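Side-chain contacts in CCMAN5 (PDB 2XSG), which is a family 92 glycoside hydrolase with alpha-mannosidase activity that probably removes capping mannose to expose mannose-6-phosphate on glycans: residues 185-190 with 234-239; 155-160 with 246-251. One frame throughout, in Å; residues are numbered along the deposited sequence.

Contact 1 of 2, residues 185-190 with 234-239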
loop_
_atom_site.group_PDB
_atom_site.type_symbol
_atom_site.label_atom_id
_atom_site.label_comp_id
_atom_site.label_asym_id
_atom_site.label_seq_id
_atom_site.Cartn_x
_atom_site.Cartn_y
_atom_site.Cartn_z
ATOM N N VAL A 185 25.624 22.447 12.846
ATOM C CA VAL A 185 26.174 21.604 11.790
ATOM C C VAL A 185 25.087 21.219 10.797
ATOM O O VAL A 185 23.952 20.966 11.173
ATOM C CB VAL A 185 26.878 20.343 12.352
ATOM C CG1 VAL A 185 27.374 19.433 11.226
ATOM C CG2 VAL A 185 28.053 20.741 13.217
ATOM N N GLU A 186 25.460 21.240 9.522
ATOM C CA GLU A 186 24.616 20.779 8.434
ATOM C C GLU A 186 25.368 19.641 7.742
ATOM O O GLU A 186 26.575 19.772 7.457
ATOM C CB GLU A 186 24.298 21.913 7.450
ATOM C CG GLU A 186 23.221 21.569 6.403
ATOM C CD GLU A 186 23.799 21.140 5.059
ATOM O OE1 GLU A 186 25.033 21.245 4.893
ATOM O OE2 GLU A 186 23.019 20.702 4.170
ATOM N N LEU A 187 24.664 18.523 7.556
ATOM C CA LEU A 187 25.164 17.319 6.899
ATOM C C LEU A 187 24.362 17.114 5.625
ATOM O O LEU A 187 23.151 17.327 5.620
ATOM C CB LEU A 187 24.963 16.093 7.792
ATOM C CG LEU A 187 25.537 16.049 9.212
ATOM C CD1 LEU A 187 25.186 14.735 9.917
ATOM C CD2 LEU A 187 27.047 16.250 9.184
ATOM N N SER A 188 25.020 16.704 4.547
ATOM C CA SER A 188 24.300 16.477 3.295
ATOM C C SER A 188 25.018 15.495 2.403
ATOM O O SER A 188 26.245 15.320 2.511
ATOM C CB SER A 188 24.110 17.799 2.536
ATOM O OG SER A 188 25.363 18.279 2.075
ATOM N N GLY A 189 24.247 14.877 1.505
ATOM C CA GLY A 189 24.765 13.894 0.568
ATOM C C GLY A 189 23.652 13.066 -0.043
ATOM O O GLY A 189 22.522 13.534 -0.166
ATOM N N GLN A 190 23.975 11.830 -0.414
ATOM C CA GLN A 190 23.016 10.950 -1.066
ATOM C C GLN A 190 23.063 9.568 -0.448
ATOM O O GLN A 190 24.085 9.153 0.130
ATOM C CB GLN A 190 23.308 10.866 -2.566
ATOM C CG GLN A 190 24.648 10.190 -2.925
ATOM C CD GLN A 190 24.524 8.668 -3.069
ATOM O OE1 GLN A 190 23.420 8.133 -3.196
ATOM N NE2 GLN A 190 25.653 7.975 -3.047
ATOM N N THR A 234 29.129 4.850 5.180
ATOM C CA THR A 234 29.614 6.129 5.693
ATOM C C THR A 234 28.696 6.580 6.823
ATOM O O THR A 234 27.582 6.049 6.992
ATOM C CB THR A 234 29.709 7.252 4.586
ATOM O OG1 THR A 234 28.401 7.615 4.131
ATOM C CG2 THR A 234 30.529 6.787 3.395
ATOM N N GLY A 235 29.170 7.549 7.600
ATOM C CA GLY A 235 28.370 8.146 8.648
ATOM C C GLY A 235 29.003 9.354 9.290
ATOM O O GLY A 235 30.143 9.714 8.976
ATOM N N ALA A 236 28.258 9.977 10.197
ATOM C CA ALA A 236 28.746 11.111 10.977
ATOM C C ALA A 236 28.263 11.005 12.421
ATOM O O ALA A 236 27.197 10.449 12.692
ATOM C CB ALA A 236 28.295 12.429 10.350
ATOM N N ILE A 237 29.070 11.509 13.347
ATOM C CA ILE A 237 28.696 11.529 14.759
ATOM C C ILE A 237 28.727 12.971 15.241
ATOM O O ILE A 237 29.756 13.643 15.148
ATOM C CB ILE A 237 29.601 10.606 15.617
ATOM C CG1 ILE A 237 29.579 9.172 15.020
ATOM C CG2 ILE A 237 29.157 10.618 17.076
ATOM C CD1 ILE A 237 30.343 8.118 15.806
ATOM N N LEU A 238 27.572 13.448 15.688
ATOM C CA LEU A 238 27.419 14.807 16.199
ATOM C C LEU A 238 27.527 14.767 17.710
ATOM O O LEU A 238 26.886 13.940 18.344
ATOM C CB LEU A 238 26.047 15.372 15.802
ATOM C CG LEU A 238 25.744 15.459 14.297
ATOM C CD1 LEU A 238 24.236 15.399 14.017
ATOM C CD2 LEU A 238 26.382 16.713 13.666
ATOM N N THR A 239 28.329 15.661 18.278
ATOM C CA THR A 239 28.499 15.760 19.728
ATOM C C THR A 239 28.152 17.182 20.176
ATOM O O THR A 239 28.639 18.171 19.597
ATOM C CB THR A 239 29.927 15.360 20.169
ATOM O OG1 THR A 239 30.227 14.044 19.681
ATOM C CG2 THR A 239 30.054 15.354 21.696
#
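Val185 and Leu187 face Leu238 and Ala236 across two nearly antiparallel strands, whose short axes approach to 9.5 Å at 169°, with CA atoms 8.2 Å apart in both the Val185–Leu238 and Leu187–Ala236 pairs. That spacing is too wide for strands paired edge to edge within one sheet. It is the separation of two layers packed face to face in a beta-sandwich, within the N-terminal domain of the family 92 hydrolase. Strand 185-195 belongs to the large antiparallel sheet and strand 235-240 to the five-stranded one, and alternate residues of each strand point into the interlayer space. All the contact is apolar. Leu187 is fully extended beyond CG, CD1 lying anti to CA (chi2 179°), and this carries CD1 across to the methyl of Ala236, with CD1 3.9 Å from CB. The short Ala236 side chain thus takes the end of a long one, and CD2 of Leu187 lies a little farther off, 4.2 Å from the same CB. Toward Leu238 the fit is looser: Leu187 CD1 stands 4.3 Å from Leu238 CD1. Leu238 instead gives its other branch, CD2, to Val185, and the two side chains lie at a slant to one another. Val161, on the neighbouring strand of the five-stranded sheet, touches Leu187 and Leu238; Val177, in the large sheet, touches Val185 and Leu187. On the opposite face of the large sheet Glu186 forms a salt bridge with Arg263 of helix 259-270. Val185 holds CG1 anti to its backbone nitrogen (chi1 177°), and this methyl meets Leu238 CD2 at 3.8 Å, and Val185 CB lies 3.9 Å from Leu238 CD2.

Contact 2 of 2, residues 155-160 with 246-251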
loop_
_atom_site.group_PDB
_atom_site.type_symbol
_atom_site.label_atom_id
_atom_site.label_comp_id
_atom_site.label_asym_id
_atom_site.label_seq_id
_atom_site.Cartn_x
_atom_site.Cartn_y
_atom_site.Cartn_z
ATOM N N SER A 155 24.741 14.535 31.008
ATOM C CA SER A 155 25.137 13.810 29.802
ATOM C C SER A 155 25.892 14.680 28.809
ATOM O O SER A 155 25.635 15.866 28.717
ATOM C CB SER A 155 23.902 13.284 29.088
ATOM O OG SER A 155 23.266 12.293 29.851
ATOM N N THR A 156 26.812 14.079 28.061
ATOM C CA THR A 156 27.291 14.649 26.800
ATOM C C THR A 156 26.436 14.058 25.657
ATOM O O THR A 156 26.677 12.918 25.226
ATOM C CB THR A 156 28.780 14.316 26.543
ATOM O OG1 THR A 156 29.576 14.689 27.673
ATOM C CG2 THR A 156 29.308 15.054 25.301
ATOM N N PRO A 157 25.433 14.817 25.164
ATOM C CA PRO A 157 24.534 14.307 24.126
ATOM C C PRO A 157 25.255 14.082 22.806
ATOM O O PRO A 157 26.187 14.819 22.447
ATOM C CB PRO A 157 23.509 15.442 23.951
ATOM C CG PRO A 157 23.606 16.261 25.208
ATOM C CD PRO A 157 25.089 16.209 25.511
ATOM N N SER A 158 24.832 13.046 22.098
ATOM C CA SER A 158 25.379 12.780 20.783
ATOM C C SER A 158 24.309 12.135 19.896
ATOM O O SER A 158 23.424 11.419 20.380
ATOM C CB SER A 158 26.618 11.897 20.917
ATOM O OG SER A 158 27.022 11.423 19.657
ATOM N N LEU A 159 24.380 12.414 18.605
ATOM C CA LEU A 159 23.523 11.747 17.650
ATOM C C LEU A 159 24.422 11.125 16.608
ATOM O O LEU A 159 25.260 11.814 16.026
ATOM C CB LEU A 159 22.558 12.744 16.984
ATOM C CG LEU A 159 21.530 13.460 17.865
ATOM C CD1 LEU A 159 20.678 14.405 17.044
ATOM C CD2 LEU A 159 20.620 12.457 18.565
ATOM N N VAL A 160 24.269 9.825 16.406
ATOM C CA VAL A 160 24.971 9.119 15.354
ATOM C C VAL A 160 24.069 9.195 14.132
ATOM O O VAL A 160 22.861 8.915 14.241
ATOM C CB VAL A 160 25.201 7.648 15.733
ATOM C CG1 VAL A 160 25.706 6.849 14.541
ATOM C CG2 VAL A 160 26.178 7.546 16.905
ATOM N N GLY A 246 19.090 19.291 27.852
ATOM C CA GLY A 246 17.634 19.491 27.931
ATOM C C GLY A 246 16.890 19.582 26.591
ATOM O O GLY A 246 15.688 19.297 26.531
ATOM N N GLU A 247 17.585 19.979 25.518
ATOM C CA GLU A 247 16.952 20.112 24.192
ATOM C C GLU A 247 17.939 20.012 23.030
ATOM O O GLU A 247 18.680 20.954 22.735
ATOM C CB GLU A 247 16.157 21.417 24.099
ATOM C CG GLU A 247 15.177 21.474 22.945
ATOM C CD GLU A 247 14.416 22.774 22.948
ATOM O OE1 GLU A 247 14.784 23.678 22.189
ATOM O OE2 GLU A 247 13.468 22.909 23.738
ATOM N N ILE A 248 17.929 18.853 22.385
ATOM C CA ILE A 248 18.710 18.604 21.176
ATOM C C ILE A 248 17.753 18.419 19.990
ATOM O O ILE A 248 16.948 17.491 19.962
ATOM C CB ILE A 248 19.603 17.351 21.345
ATOM C CG1 ILE A 248 20.542 17.495 22.559
ATOM C CG2 ILE A 248 20.399 17.084 20.063
ATOM C CD1 ILE A 248 21.535 18.689 22.472
ATOM N N GLY A 249 17.851 19.306 19.016
ATOM C CA GLY A 249 16.966 19.304 17.838
ATOM C C GLY A 249 17.692 18.985 16.533
ATOM O O GLY A 249 18.879 19.272 16.375
ATOM N N LEU A 250 16.974 18.365 15.602
ATOM C CA LEU A 250 17.529 17.982 14.323
ATOM C C LEU A 250 16.420 18.048 13.294
ATOM O O LEU A 250 15.277 17.692 13.587
ATOM C CB LEU A 250 18.094 16.559 14.379
ATOM C CG LEU A 250 18.944 16.162 13.171
ATOM C CD1 LEU A 250 20.324 16.744 13.345
ATOM C CD2 LEU A 250 19.019 14.652 12.996
ATOM N N GLN A 251 16.765 18.501 12.088
ATOM C CA GLN A 251 15.796 18.615 11.005
ATOM C C GLN A 251 16.393 17.987 9.762
ATOM O O GLN A 251 17.470 18.375 9.322
ATOM C CB GLN A 251 15.419 20.088 10.762
ATOM C CG GLN A 251 14.819 20.814 11.986
ATOM C CD GLN A 251 14.250 22.174 11.643
ATOM O OE1 GLN A 251 13.281 22.639 12.261
ATOM N NE2 GLN A 251 14.835 22.818 10.647
#
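Pro157, whose pyrrolidine is the one ring in this contact, meets Ile248 through its CB corner, which lies 3.9 Å from Ile248 CG1 and 4.1 Å from Ile248 CD1; the side chain of Pro157 also touches Phe151 and Ala245. Ile248 divides its two branches between two partners. CG1 and CD1 go to the proline, whereas CG2, placed anti to the backbone nitrogen, leans toward the Leu250 end of the strand and reaches Leu159 CD1 at 4.0 Å. Leu159 and Ile248 run past each other in opposite senses and touch methyl to methyl. Each segment forms its backbone bonds with other strands: Leu159 with Leu238, Ile248 with Tyr149. The segments sit in the two layers of the N-terminal beta-sandwich, strand 158-162 in the five-stranded sheet and strand 248-255 in the larger one, and the 7.8 Å between the CA atoms of Pro157 and Ile248 is consistent with packing between layers. With CD1 trans to CA (chi2 180°), the Leu159 methyl that touches Ile248 also comes within 4.3 Å of Leu250 CB. Phe240 lies against both Leu159 and Ile248, and Tyr149 of strand 144-150 touches the same pair.

How the contacts relate
Contacts 1 and 2 lie in the same interlayer core, their centres about 13 Å apart, and both strands of contact 1 fall in the sequence between the two strands of contact 2. In the five-stranded sheet their strands are antiparallel neighbours: Leu238 N is 2.9 Å from Leu159 O and Leu238 O is 2.8 Å from Ser158 OG, both probable hydrogen bonds. The opposing strands 185-195 and 248-255 each pair with strand 198-208 in the larger sheet. The centres of contacts 1 and 2 are about 31 and 34 Å from the centre of the chain, and neither contains a ligand of the calcium ion bound by Asn588, Glu589 and Asp662.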